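PDB 4RXU: periplasmic sugar-binding protein from Chloroflexus aurantiacus, which binds beta-D-glucose between its two lobes and probably serves as the sugar-capturing component of an ABC-type carbohydrate importer. Local coordinates for residues L157-G162 and Y247-N252; A161-D166 and T219-F224; N168-F173 and K213-V218; V179-I184 and N202-T207. One frame throughout, in Å; residues are numbered along the deposited sequence.

Contacts 1, 2 and 3 are buried and all touch the bound glucose, whereas contact 4 lies at the surface, its centre about 15 Å from that of contact 1. Contact 1 pairs two strands of a parallel sheet through backbone bonds. Contact 2 shares Ala-161 and Gly-162 with it, but joins two loops through threonine hydroxyls and a tryptophan ring. Contacts 3 and 4 both use helix 167-185: near its start it packs apolar side chains on another helix, and near its end one glutamine rests against a loop. Hydrogen bonds and an aromatic face meet beside the sugar, apolar packing joins the helices, and contact 4 has only van der Waals contact.

Contact 1: L157-G162 and Y247-N252; sequences LYLYAG and YILAPN. With BGC (beta-D-glucopyranose), chain C.
Tyr-158 and Ile-248 pair side by side on strands 155-159 and 246-249, the two inner strands of a four-stranded parallel sheet of order 2-1-3-4 in one lobe of this periplasmic binding protein. The strand axes approach to 4.8 Å. Backbone bonds set the register: Tyr-158 N donates to Tyr-247 O at 2.8 Å, and Tyr-158 O receives Leu-249 N at 2.9 Å. Tyr-158 thereby bonds to both residues flanking Ile-248, the ladder of parallel strands. A third bond, Tyr-160 N to Leu-249 O at 3.0 Å, is weak because it bends to 124° where the strands end.

Apolar packing divides between the two faces. On one, Leu-159 CD2 meets Leu-249 CD2 at 4.2 Å and Leu-157 CD1 rests against Tyr-247 CB; helix 167-185 covers this face through Leu-180 and Ile-184. On the other, Tyr-160 CE2 lies 3.8 Å from Ile-248 CG2, beneath Ile-259 of helix 253-264. The first torsion of Tyr-160 sets CG beside its own backbone N and anti to the carbonyl carbon (chi1 -61°). Leu-249 O lies at the edge of the Tyr-160 ring, in its plane. The phenol oxygen of Tyr-160 is bonded to Asn-234 OD1. Past the strand ends, Pro-251 CD closes on Tyr-160 CB at 3.7 Å, while Pro-251 CG faces the peptide of Ala-161.

The ligand is met one residue further, at the N-cap of helix 253-264. There Asn-252 OD1 is bonded to Thr-255 OG1, and Asn-252 ND2 donates to glucose O4 at 2.9 Å in a nearly straight bond of 168°.

Contact 2: A161-D166 and T219-F224; sequences AGAASD and TTNWDF. With BGC (beta-D-glucopyranose), chain C.
Ala-161 O is gripped twice by Thr-220, whose N (168° at the hydrogen) and OG1 each donate to it at 2.8 Å. The two donors reach the oxygen from opposite faces of the carbonyl plane. Thr-220 OG1 stands between its backbone N and carbonyl carbon (chi1 64°), from where it also accepts Trp-222 N, an ST turn. Thr-219 makes a second ST turn by accepting Asn-221 N, and its OG1 donates to Gly-162 O at 2.8 Å from well above that carbonyl plane. A water joins Ala-164 N to Asn-221 OD1.

These bonds fix the loop that presents Trp-222. Gly-162 CA sits 3.4 Å from the centroid of the six-membered ring, a CH-pi contact straight over the face, and Ala-163 CB touches CD1 at 3.6 Å. Over the opposite face lies glucose C6, 3.3 Å above the plane and offset toward the rim. Trp-222 NE1 donates to the anti lone pair of Asp-166 OD2 at 2.8 Å, bent to 139°. The same OD2 accepts glucose O1 at 2.6 Å, while Asp-166 OD1 accepts Asn-168 N at the start of helix 167-185. An indole backed by a glycine, with the sugar on its other face and a carboxylate at the anomeric hydroxyl, is an aromatic platform of the kind found in carbohydrate-binding pockets.

Contact 3: N168-F173 and K213-V218; sequences NAFLFF and KIIGQV. With BGC (beta-D-glucopyranose), chain C.
A helix-helix contact in the lobe that contributes Asn-168 and Phe-172 to the glucose pocket joins Phe-170 and Phe-173 of helix 167-185 to Ile-214 and Ile-215 of helix 208-218. The axes come no closer than 11.3 Å, at 100°, and side chains span the gap; those that meet are apolar. Ile-215 CD1 lies over one face of Phe-170, 4.0 Å from its centroid and 16° off the normal, as a CH-pi contact. The same methyl also lies 4.3 Å from Phe-173 CB. The side chains of Phe-173 and Ile-214 cross at about a right angle, Phe-173 CZ lying 3.6 Å from Ile-214 CG2.

At the sugar end of the helix, Asn-168 ND2 donates to glucose O1 at 3.1 Å and more weakly to O2. Phe-172 brings its ring edge to the sugar, CZ lying 3.7 Å from O2.

Arg-208, at the start of the partner helix, makes a cation-pi contact with Phe-170. Helix 195-199 touches Ile-214, while helix 135-148 packs on Phe-172 and Leu-171, which leaves helix 167-185 sandwiched between helices 135-148 and 208-218.

Contact 4: V179-I184 and N202-T207; sequences VLQPKI and NKLDLT
Gln-181 reaches Leu-204 by two torsions: its CG stands anti to the backbone N (chi1 -179°), sending the chain off helix 167-185, and a bend at chi2 (-79°) then turns CD toward the backbone of Leu-204. Leu-204 has its own CG anti to its N, with CD1 reaching Gln-181 OE1, and the two side chains cross at about a right angle.

The glutamine touches three consecutive residues with three different atoms. Its CG rests 3.7 Å from Lys-203 O, its OE1 meets Leu-204 CD1 at 3.4 Å and Leu-204 CB at 3.5 Å, and its NE2 lies 3.5 Å from Asn-202 CA. All are van der Waals contacts; the amide hydrogen bond goes just outside, from NE2 to Gln-201 O, which fixes the direction of that end of the group. Between two exposed residues, Pro-182 CD approaches Leu-204 CD1 at 4.1 Å. The proline has no N-H to offer the preceding turn, in keeping with the kink in the helix here. With 182 Å² buried over both sides and a closest CA pair of 6.1 Å, Gln-181 to Leu-204, the contact is slight.

The loop is also held by a bond from Trp-177 NE1, one turn earlier on the helix, to Lys-203 O. At its far end Thr-207 takes the N-cap of helix 208-218, and its backbone N donates to Glu-210 OE1. This is therefore a helix-to-loop contact at the rim of the lobe, in which a connection that touches helix 167-185 leads into a helix start consistent with a capping box.

Contact 1: L157-G162 and Y247-N252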
# COMPACT_ATOMS: atom_id res chain seq x y z
N LEU A 157 -18.34 6.60 10.40
CA LEU A 157 -17.03 6.16 9.97
C LEU A 157 -17.19 4.83 9.25
O LEU A 157 -17.76 3.86 9.80
CB LEU A 157 -16.09 6.01 11.18
CG LEU A 157 -14.67 5.51 10.87
CD1 LEU A 157 -13.92 6.48 9.98
CD2 LEU A 157 -13.92 5.30 12.16
N TYR A 158 -16.72 4.80 8.01
CA TYR A 158 -16.73 3.61 7.19
C TYR A 158 -15.28 3.16 6.99
O TYR A 158 -14.45 3.95 6.50
CB TYR A 158 -17.41 3.91 5.86
CG TYR A 158 -18.91 4.16 6.01
CD1 TYR A 158 -19.41 5.38 6.46
CD2 TYR A 158 -19.82 3.15 5.73
CE1 TYR A 158 -20.78 5.61 6.60
CE2 TYR A 158 -21.19 3.36 5.88
CZ TYR A 158 -21.67 4.59 6.31
OH TYR A 158 -23.05 4.78 6.46
N LEU A 159 -14.99 1.93 7.38
CA LEU A 159 -13.61 1.39 7.32
C LEU A 159 -13.45 0.48 6.12
O LEU A 159 -14.36 -0.31 5.82
CB LEU A 159 -13.31 0.58 8.58
CG LEU A 159 -13.43 1.31 9.93
CD1 LEU A 159 -13.32 0.33 11.09
CD2 LEU A 159 -12.44 2.46 10.07
N TYR A 160 -12.30 0.57 5.46
CA TYR A 160 -11.97 -0.33 4.34
C TYR A 160 -10.51 -0.71 4.44
O TYR A 160 -9.70 -0.02 5.06
CB TYR A 160 -12.29 0.31 2.97
CG TYR A 160 -13.78 0.61 2.87
CD1 TYR A 160 -14.69 -0.40 2.55
CD2 TYR A 160 -14.28 1.88 3.16
CE1 TYR A 160 -16.06 -0.15 2.46
CE2 TYR A 160 -15.65 2.14 3.11
CZ TYR A 160 -16.53 1.12 2.76
OH TYR A 160 -17.89 1.38 2.69
N ALA A 161 -10.21 -1.86 3.86
CA ALA A 161 -8.86 -2.43 3.96
C ALA A 161 -8.39 -3.10 2.68
O ALA A 161 -9.18 -3.39 1.76
CB ALA A 161 -8.79 -3.44 5.13
N GLY A 162 -7.08 -3.35 2.66
CA GLY A 162 -6.43 -4.07 1.56
C GLY A 162 -6.63 -5.58 1.65
O GLY A 162 -7.41 -6.07 2.49
N TYR A 247 -17.13 9.86 7.00
CA TYR A 247 -15.67 9.72 7.04
C TYR A 247 -15.33 8.31 6.56
O TYR A 247 -15.88 7.33 7.07
CB TYR A 247 -15.20 10.00 8.48
CG TYR A 247 -15.47 11.42 8.79
CD1 TYR A 247 -16.73 11.83 9.25
CD2 TYR A 247 -14.51 12.39 8.57
CE1 TYR A 247 -17.01 13.17 9.47
CE2 TYR A 247 -14.78 13.74 8.80
CZ TYR A 247 -16.03 14.11 9.25
OH TYR A 247 -16.30 15.44 9.48
N ILE A 248 -14.45 8.22 5.56
CA ILE A 248 -14.18 6.97 4.87
C ILE A 248 -12.68 6.70 4.85
O ILE A 248 -11.89 7.47 4.30
CB ILE A 248 -14.66 7.00 3.42
CG1 ILE A 248 -16.16 7.36 3.34
CG2 ILE A 248 -14.35 5.67 2.72
CD1 ILE A 248 -16.63 7.78 1.97
N LEU A 249 -12.29 5.60 5.51
CA LEU A 249 -10.90 5.12 5.50
C LEU A 249 -10.76 4.21 4.29
O LEU A 249 -11.02 3.01 4.39
CB LEU A 249 -10.56 4.35 6.78
CG LEU A 249 -9.10 3.88 6.80
CD1 LEU A 249 -8.13 5.03 7.06
CD2 LEU A 249 -8.94 2.80 7.85
N ALA A 250 -10.42 4.77 3.14
CA ALA A 250 -10.19 3.95 1.93
C ALA A 250 -8.69 3.69 1.87
O ALA A 250 -7.88 4.60 2.08
CB ALA A 250 -10.66 4.68 0.67
N PRO A 251 -8.29 2.42 1.56
CA PRO A 251 -6.88 2.07 1.80
C PRO A 251 -5.92 2.47 0.69
O PRO A 251 -4.74 2.64 0.94
CB PRO A 251 -6.93 0.55 1.98
CG PRO A 251 -8.12 0.13 1.16
CD PRO A 251 -9.13 1.23 1.36
N ASN A 252 -6.40 2.62 -0.55
CA ASN A 252 -5.53 3.14 -1.60
C ASN A 252 -6.33 3.93 -2.60
O ASN A 252 -7.53 4.05 -2.46
CB ASN A 252 -4.68 2.05 -2.27
CG ASN A 252 -5.44 1.21 -3.28
OD1 ASN A 252 -6.68 1.25 -3.37
ND2 ASN A 252 -4.70 0.38 -4.02
C2 BGC C . 1.17 -1.22 -1.79
C3 BGC C . 0.21 -0.10 -2.13
C4 BGC C . -0.78 -0.59 -3.18
C5 BGC C . -1.44 -1.90 -2.74
C6 BGC C . -2.31 -2.52 -3.80
C1 BGC C . 0.28 -2.33 -1.26
O1 BGC C . 1.01 -3.37 -0.67
O2 BGC C . 2.10 -0.76 -0.80
O3 BGC C . 0.97 1.00 -2.62
O4 BGC C . -1.84 0.38 -3.30
O5 BGC C . -0.46 -2.85 -2.36
O6 BGC C . -1.63 -2.62 -5.06

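Contact 2: A161-D166 and T219-F224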
# COMPACT_ATOMS: atom_id res chain seq x y z
N ALA A 161 -10.21 -1.86 3.86
CA ALA A 161 -8.86 -2.43 3.96
C ALA A 161 -8.39 -3.10 2.68
O ALA A 161 -9.18 -3.39 1.76
CB ALA A 161 -8.79 -3.44 5.13
N GLY A 162 -7.08 -3.35 2.66
CA GLY A 162 -6.43 -4.07 1.56
C GLY A 162 -6.63 -5.58 1.65
O GLY A 162 -7.41 -6.07 2.49
N ALA A 163 -5.94 -6.31 0.76
CA ALA A 163 -5.98 -7.78 0.73
C ALA A 163 -5.23 -8.39 1.90
O ALA A 163 -4.09 -7.99 2.18
CB ALA A 163 -5.39 -8.29 -0.58
N ALA A 164 -5.84 -9.37 2.58
CA ALA A 164 -5.14 -10.03 3.71
C ALA A 164 -3.87 -10.77 3.34
O ALA A 164 -3.02 -11.01 4.22
CB ALA A 164 -6.07 -10.96 4.47
N SER A 165 -3.72 -11.12 2.06
CA SER A 165 -2.47 -11.72 1.58
C SER A 165 -1.28 -10.75 1.52
O SER A 165 -0.13 -11.16 1.33
CB SER A 165 -2.69 -12.32 0.19
OG SER A 165 -3.39 -11.40 -0.62
N ASP A 166 -1.56 -9.46 1.71
CA ASP A 166 -0.54 -8.40 1.69
C ASP A 166 -0.26 -7.98 3.12
O ASP A 166 -1.13 -7.43 3.79
CB ASP A 166 -1.13 -7.22 0.90
CG ASP A 166 -0.22 -6.04 0.82
OD1 ASP A 166 0.93 -6.09 1.32
OD2 ASP A 166 -0.70 -5.04 0.22
N THR A 219 -12.67 -5.82 3.51
CA THR A 219 -11.61 -5.93 2.52
C THR A 219 -12.08 -5.54 1.13
O THR A 219 -13.16 -5.94 0.69
CB THR A 219 -10.90 -7.30 2.50
OG1 THR A 219 -9.79 -7.23 1.60
CG2 THR A 219 -11.82 -8.45 2.06
N THR A 220 -11.23 -4.77 0.47
CA THR A 220 -11.38 -4.45 -0.93
C THR A 220 -10.64 -5.44 -1.82
O THR A 220 -10.81 -5.41 -3.03
CB THR A 220 -10.78 -3.08 -1.23
OG1 THR A 220 -9.36 -3.14 -0.99
CG2 THR A 220 -11.40 -2.02 -0.39
N ASN A 221 -9.78 -6.27 -1.21
CA ASN A 221 -8.89 -7.16 -1.98
C ASN A 221 -8.07 -6.40 -3.03
O ASN A 221 -7.68 -6.97 -4.06
CB ASN A 221 -9.69 -8.28 -2.64
CG ASN A 221 -10.15 -9.32 -1.65
OD1 ASN A 221 -9.47 -9.60 -0.68
ND2 ASN A 221 -11.29 -9.91 -1.91
N TRP A 222 -7.84 -5.11 -2.78
CA TRP A 222 -7.09 -4.22 -3.68
C TRP A 222 -7.67 -4.22 -5.09
O TRP A 222 -6.95 -4.17 -6.10
CB TRP A 222 -5.61 -4.60 -3.72
CG TRP A 222 -4.80 -4.45 -2.49
CD1 TRP A 222 -3.87 -5.35 -2.03
CD2 TRP A 222 -4.73 -3.31 -1.61
NE1 TRP A 222 -3.24 -4.85 -0.90
CE2 TRP A 222 -3.75 -3.60 -0.61
CE3 TRP A 222 -5.37 -2.08 -1.57
CZ2 TRP A 222 -3.42 -2.70 0.39
CZ3 TRP A 222 -5.06 -1.19 -0.54
CH2 TRP A 222 -4.08 -1.50 0.41
N ASP A 223 -8.99 -4.26 -5.14
CA ASP A 223 -9.74 -4.41 -6.38
C ASP A 223 -10.87 -3.37 -6.45
O ASP A 223 -11.66 -3.24 -5.51
CB ASP A 223 -10.34 -5.82 -6.50
CG ASP A 223 -11.16 -5.99 -7.78
OD1 ASP A 223 -10.61 -5.89 -8.89
OD2 ASP A 223 -12.37 -6.23 -7.65
N PHE A 224 -10.91 -2.65 -7.56
CA PHE A 224 -11.88 -1.58 -7.79
C PHE A 224 -13.33 -2.05 -7.61
O PHE A 224 -14.08 -1.48 -6.82
CB PHE A 224 -11.71 -0.97 -9.20
CG PHE A 224 -12.50 0.29 -9.41
CD1 PHE A 224 -13.84 0.23 -9.73
CD2 PHE A 224 -11.90 1.52 -9.25
CE1 PHE A 224 -14.57 1.40 -9.90
CE2 PHE A 224 -12.61 2.69 -9.43
CZ PHE A 224 -13.96 2.63 -9.74
C2 BGC C . 1.17 -1.22 -1.79
C3 BGC C . 0.21 -0.10 -2.13
C4 BGC C . -0.78 -0.59 -3.18
C5 BGC C . -1.44 -1.90 -2.74
C6 BGC C . -2.31 -2.52 -3.80
C1 BGC C . 0.28 -2.33 -1.26
O1 BGC C . 1.01 -3.37 -0.67
O2 BGC C . 2.10 -0.76 -0.80
O3 BGC C . 0.97 1.00 -2.62
O4 BGC C . -1.84 0.38 -3.30
O5 BGC C . -0.46 -2.85 -2.36
O6 BGC C . -1.63 -2.62 -5.06
O HOH W 1 -8.48 -10.11 1.95

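Contact 3: N168-F173 and K213-V218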
# COMPACT_ATOMS: atom_id res chain seq x y z
N ASN A 168 1.25 -5.51 4.09
CA ASN A 168 1.03 -4.06 4.20
C ASN A 168 -0.42 -3.73 4.54
O ASN A 168 -0.66 -2.72 5.17
CB ASN A 168 1.41 -3.34 2.91
CG ASN A 168 2.90 -3.28 2.67
OD1 ASN A 168 3.69 -3.50 3.57
ND2 ASN A 168 3.27 -2.92 1.46
N ALA A 169 -1.37 -4.57 4.13
CA ALA A 169 -2.78 -4.30 4.47
C ALA A 169 -2.95 -4.27 5.99
O ALA A 169 -3.69 -3.46 6.51
CB ALA A 169 -3.69 -5.32 3.83
N PHE A 170 -2.25 -5.16 6.69
CA PHE A 170 -2.30 -5.17 8.15
C PHE A 170 -1.60 -3.94 8.71
O PHE A 170 -2.07 -3.33 9.69
CB PHE A 170 -1.67 -6.44 8.70
CG PHE A 170 -2.54 -7.65 8.56
CD1 PHE A 170 -2.53 -8.38 7.40
CD2 PHE A 170 -3.37 -8.05 9.59
CE1 PHE A 170 -3.32 -9.50 7.27
CE2 PHE A 170 -4.17 -9.16 9.45
CZ PHE A 170 -4.15 -9.89 8.29
N LEU A 171 -0.48 -3.56 8.11
CA LEU A 171 0.27 -2.37 8.59
C LEU A 171 -0.54 -1.09 8.37
O LEU A 171 -0.63 -0.24 9.25
CB LEU A 171 1.65 -2.25 7.93
CG LEU A 171 2.59 -3.42 8.27
CD1 LEU A 171 3.89 -3.40 7.45
CD2 LEU A 171 2.91 -3.39 9.76
N PHE A 172 -1.14 -0.95 7.19
CA PHE A 172 -1.93 0.24 6.94
C PHE A 172 -3.11 0.28 7.91
O PHE A 172 -3.49 1.33 8.40
CB PHE A 172 -2.50 0.26 5.53
CG PHE A 172 -1.49 0.21 4.43
CD1 PHE A 172 -0.29 0.92 4.46
CD2 PHE A 172 -1.78 -0.52 3.31
CE1 PHE A 172 0.62 0.84 3.40
CE2 PHE A 172 -0.91 -0.58 2.25
CZ PHE A 172 0.29 0.09 2.29
N PHE A 173 -3.73 -0.88 8.14
CA PHE A 173 -4.88 -0.90 9.02
C PHE A 173 -4.44 -0.57 10.46
O PHE A 173 -5.12 0.20 11.17
CB PHE A 173 -5.61 -2.22 9.01
CG PHE A 173 -6.86 -2.17 9.80
CD1 PHE A 173 -8.01 -1.60 9.28
CD2 PHE A 173 -6.86 -2.58 11.13
CE1 PHE A 173 -9.15 -1.49 10.06
CE2 PHE A 173 -7.98 -2.49 11.89
CZ PHE A 173 -9.11 -1.92 11.37
N LYS A 213 -10.08 -10.34 11.36
CA LYS A 213 -11.56 -10.40 11.40
C LYS A 213 -12.18 -9.11 10.87
O LYS A 213 -13.17 -9.13 10.16
CB LYS A 213 -12.11 -10.69 12.80
CG LYS A 213 -11.70 -12.04 13.35
CD LYS A 213 -12.49 -12.43 14.56
CE LYS A 213 -11.98 -11.73 15.79
NZ LYS A 213 -12.86 -12.11 16.93
N ILE A 214 -11.58 -7.98 11.24
CA ILE A 214 -12.06 -6.70 10.74
C ILE A 214 -11.81 -6.62 9.25
O ILE A 214 -12.72 -6.30 8.47
CB ILE A 214 -11.42 -5.49 11.46
CG1 ILE A 214 -11.75 -5.53 12.96
CG2 ILE A 214 -11.92 -4.19 10.85
CD1 ILE A 214 -10.92 -4.53 13.74
N ILE A 215 -10.57 -6.91 8.85
CA ILE A 215 -10.21 -6.82 7.44
C ILE A 215 -11.12 -7.73 6.62
O ILE A 215 -11.55 -7.35 5.55
CB ILE A 215 -8.70 -7.11 7.21
CG1 ILE A 215 -7.90 -5.98 7.85
CG2 ILE A 215 -8.37 -7.37 5.73
CD1 ILE A 215 -6.43 -6.28 7.99
N GLY A 216 -11.46 -8.90 7.13
CA GLY A 216 -12.35 -9.80 6.38
C GLY A 216 -13.69 -9.17 6.04
O GLY A 216 -14.28 -9.42 5.01
N GLN A 217 -14.20 -8.37 6.98
CA GLN A 217 -15.49 -7.70 6.78
C GLN A 217 -15.42 -6.48 5.86
O GLN A 217 -16.43 -6.11 5.25
CB GLN A 217 -16.05 -7.23 8.12
CG GLN A 217 -16.56 -8.36 8.97
CD GLN A 217 -17.38 -7.83 10.11
OE1 GLN A 217 -17.03 -6.84 10.73
NE2 GLN A 217 -18.47 -8.50 10.42
N VAL A 218 -14.24 -5.86 5.79
CA VAL A 218 -14.09 -4.58 5.07
C VAL A 218 -13.07 -4.63 3.93
O VAL A 218 -12.69 -3.60 3.41
CB VAL A 218 -13.82 -3.38 6.02
CG1 VAL A 218 -14.87 -3.31 7.12
CG2 VAL A 218 -12.41 -3.40 6.61
C2 BGC C . 1.17 -1.22 -1.79
C3 BGC C . 0.21 -0.10 -2.13
C4 BGC C . -0.78 -0.59 -3.18
C5 BGC C . -1.44 -1.90 -2.74
C6 BGC C . -2.31 -2.52 -3.80
C1 BGC C . 0.28 -2.33 -1.26
O1 BGC C . 1.01 -3.37 -0.67
O2 BGC C . 2.10 -0.76 -0.80
O3 BGC C . 0.97 1.00 -2.62
O4 BGC C . -1.84 0.38 -3.30
O5 BGC C . -0.46 -2.85 -2.36
O6 BGC C . -1.63 -2.62 -5.06

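Contact 4: V179-I184 and N202-T207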
# COMPACT_ATOMS: atom_id res chain seq x y z
N VAL A 179 -4.91 5.50 15.43
CA VAL A 179 -5.42 6.87 15.47
C VAL A 179 -6.94 6.90 15.63
O VAL A 179 -7.48 7.72 16.39
CB VAL A 179 -4.98 7.64 14.19
CG1 VAL A 179 -5.71 8.97 14.05
CG2 VAL A 179 -3.47 7.84 14.18
N LEU A 180 -7.63 6.04 14.90
CA LEU A 180 -9.09 6.06 14.97
C LEU A 180 -9.69 5.51 16.27
O LEU A 180 -10.71 6.01 16.73
CB LEU A 180 -9.71 5.32 13.78
CG LEU A 180 -9.40 5.87 12.39
CD1 LEU A 180 -9.80 4.86 11.32
CD2 LEU A 180 -10.09 7.20 12.15
N GLN A 181 -9.07 4.48 16.84
CA GLN A 181 -9.68 3.79 17.96
C GLN A 181 -9.98 4.74 19.14
O GLN A 181 -11.08 4.70 19.69
CB GLN A 181 -8.86 2.56 18.37
CG GLN A 181 -9.46 1.77 19.53
CD GLN A 181 -9.17 2.39 20.90
OE1 GLN A 181 -8.10 2.95 21.14
NE2 GLN A 181 -10.14 2.25 21.82
N PRO A 182 -9.02 5.60 19.52
CA PRO A 182 -9.37 6.52 20.60
C PRO A 182 -10.54 7.43 20.26
O PRO A 182 -11.30 7.81 21.13
CB PRO A 182 -8.12 7.37 20.76
CG PRO A 182 -7.01 6.50 20.28
CD PRO A 182 -7.58 5.65 19.20
N LYS A 183 -10.65 7.81 18.99
CA LYS A 183 -11.73 8.68 18.53
C LYS A 183 -13.06 7.97 18.28
O LYS A 183 -14.08 8.60 18.06
CB LYS A 183 -11.27 9.45 17.29
CG LYS A 183 -10.02 10.27 17.56
CD LYS A 183 -10.16 11.24 18.71
CE LYS A 183 -11.22 12.27 18.40
NZ LYS A 183 -11.38 13.14 19.60
N ILE A 184 -13.04 6.64 18.32
CA ILE A 184 -14.26 5.84 18.38
C ILE A 184 -14.65 5.67 19.84
O ILE A 184 -15.82 5.87 20.24
CB ILE A 184 -14.07 4.47 17.67
CG1 ILE A 184 -13.72 4.71 16.20
CG2 ILE A 184 -15.34 3.63 17.78
CD1 ILE A 184 -13.04 3.54 15.52
N ASN A 202 -12.89 -0.77 21.84
CA ASN A 202 -12.21 -0.32 23.06
C ASN A 202 -10.94 -1.11 23.31
O ASN A 202 -10.53 -1.32 24.42
CB ASN A 202 -13.12 -0.44 24.26
CG ASN A 202 -14.25 0.58 24.21
OD1 ASN A 202 -14.06 1.77 24.54
ND2 ASN A 202 -15.37 0.15 23.72
N LYS A 203 -10.32 -1.56 22.23
CA LYS A 203 -9.02 -2.23 22.28
C LYS A 203 -8.09 -1.56 21.29
O LYS A 203 -8.29 -1.65 20.10
CB LYS A 203 -9.16 -3.74 21.99
CG LYS A 203 -7.86 -4.54 22.18
CD LYS A 203 -8.05 -6.05 22.12
CE LYS A 203 -6.72 -6.79 22.28
NZ LYS A 203 -6.94 -8.24 22.37
N LEU A 204 -7.06 -0.90 21.80
CA LEU A 204 -6.11 -0.21 20.93
C LEU A 204 -5.15 -1.18 20.23
O LEU A 204 -4.88 -1.04 19.05
CB LEU A 204 -5.33 0.82 21.73
CG LEU A 204 -4.30 1.66 20.97
CD1 LEU A 204 -4.96 2.59 19.95
CD2 LEU A 204 -3.44 2.42 21.98
N ASP A 205 -4.61 -2.15 20.97
CA ASP A 205 -3.60 -3.10 20.43
C ASP A 205 -4.24 -4.39 20.00
O ASP A 205 -4.34 -5.34 20.76
CB ASP A 205 -2.58 -3.46 21.50
CG ASP A 205 -1.71 -2.33 21.85
OD1 ASP A 205 -1.86 -1.26 21.23
OD2 ASP A 205 -0.87 -2.51 22.75
N LEU A 206 -4.67 -4.42 18.76
CA LEU A 206 -5.26 -5.60 18.20
C LEU A 206 -4.22 -6.65 17.85
O LEU A 206 -3.12 -6.37 17.36
CB LEU A 206 -6.03 -5.26 16.94
CG LEU A 206 -7.11 -4.20 17.07
CD1 LEU A 206 -7.78 -4.01 15.72
CD2 LEU A 206 -8.13 -4.61 18.13
N THR A 207 -4.58 -7.90 18.07
CA THR A 207 -3.76 -8.99 17.57
C THR A 207 -3.94 -9.10 16.04
O THR A 207 -4.90 -8.56 15.46
CB THR A 207 -4.13 -10.34 18.19
OG1 THR A 207 -5.42 -10.73 17.74
CG2 THR A 207 -4.10 -10.30 19.74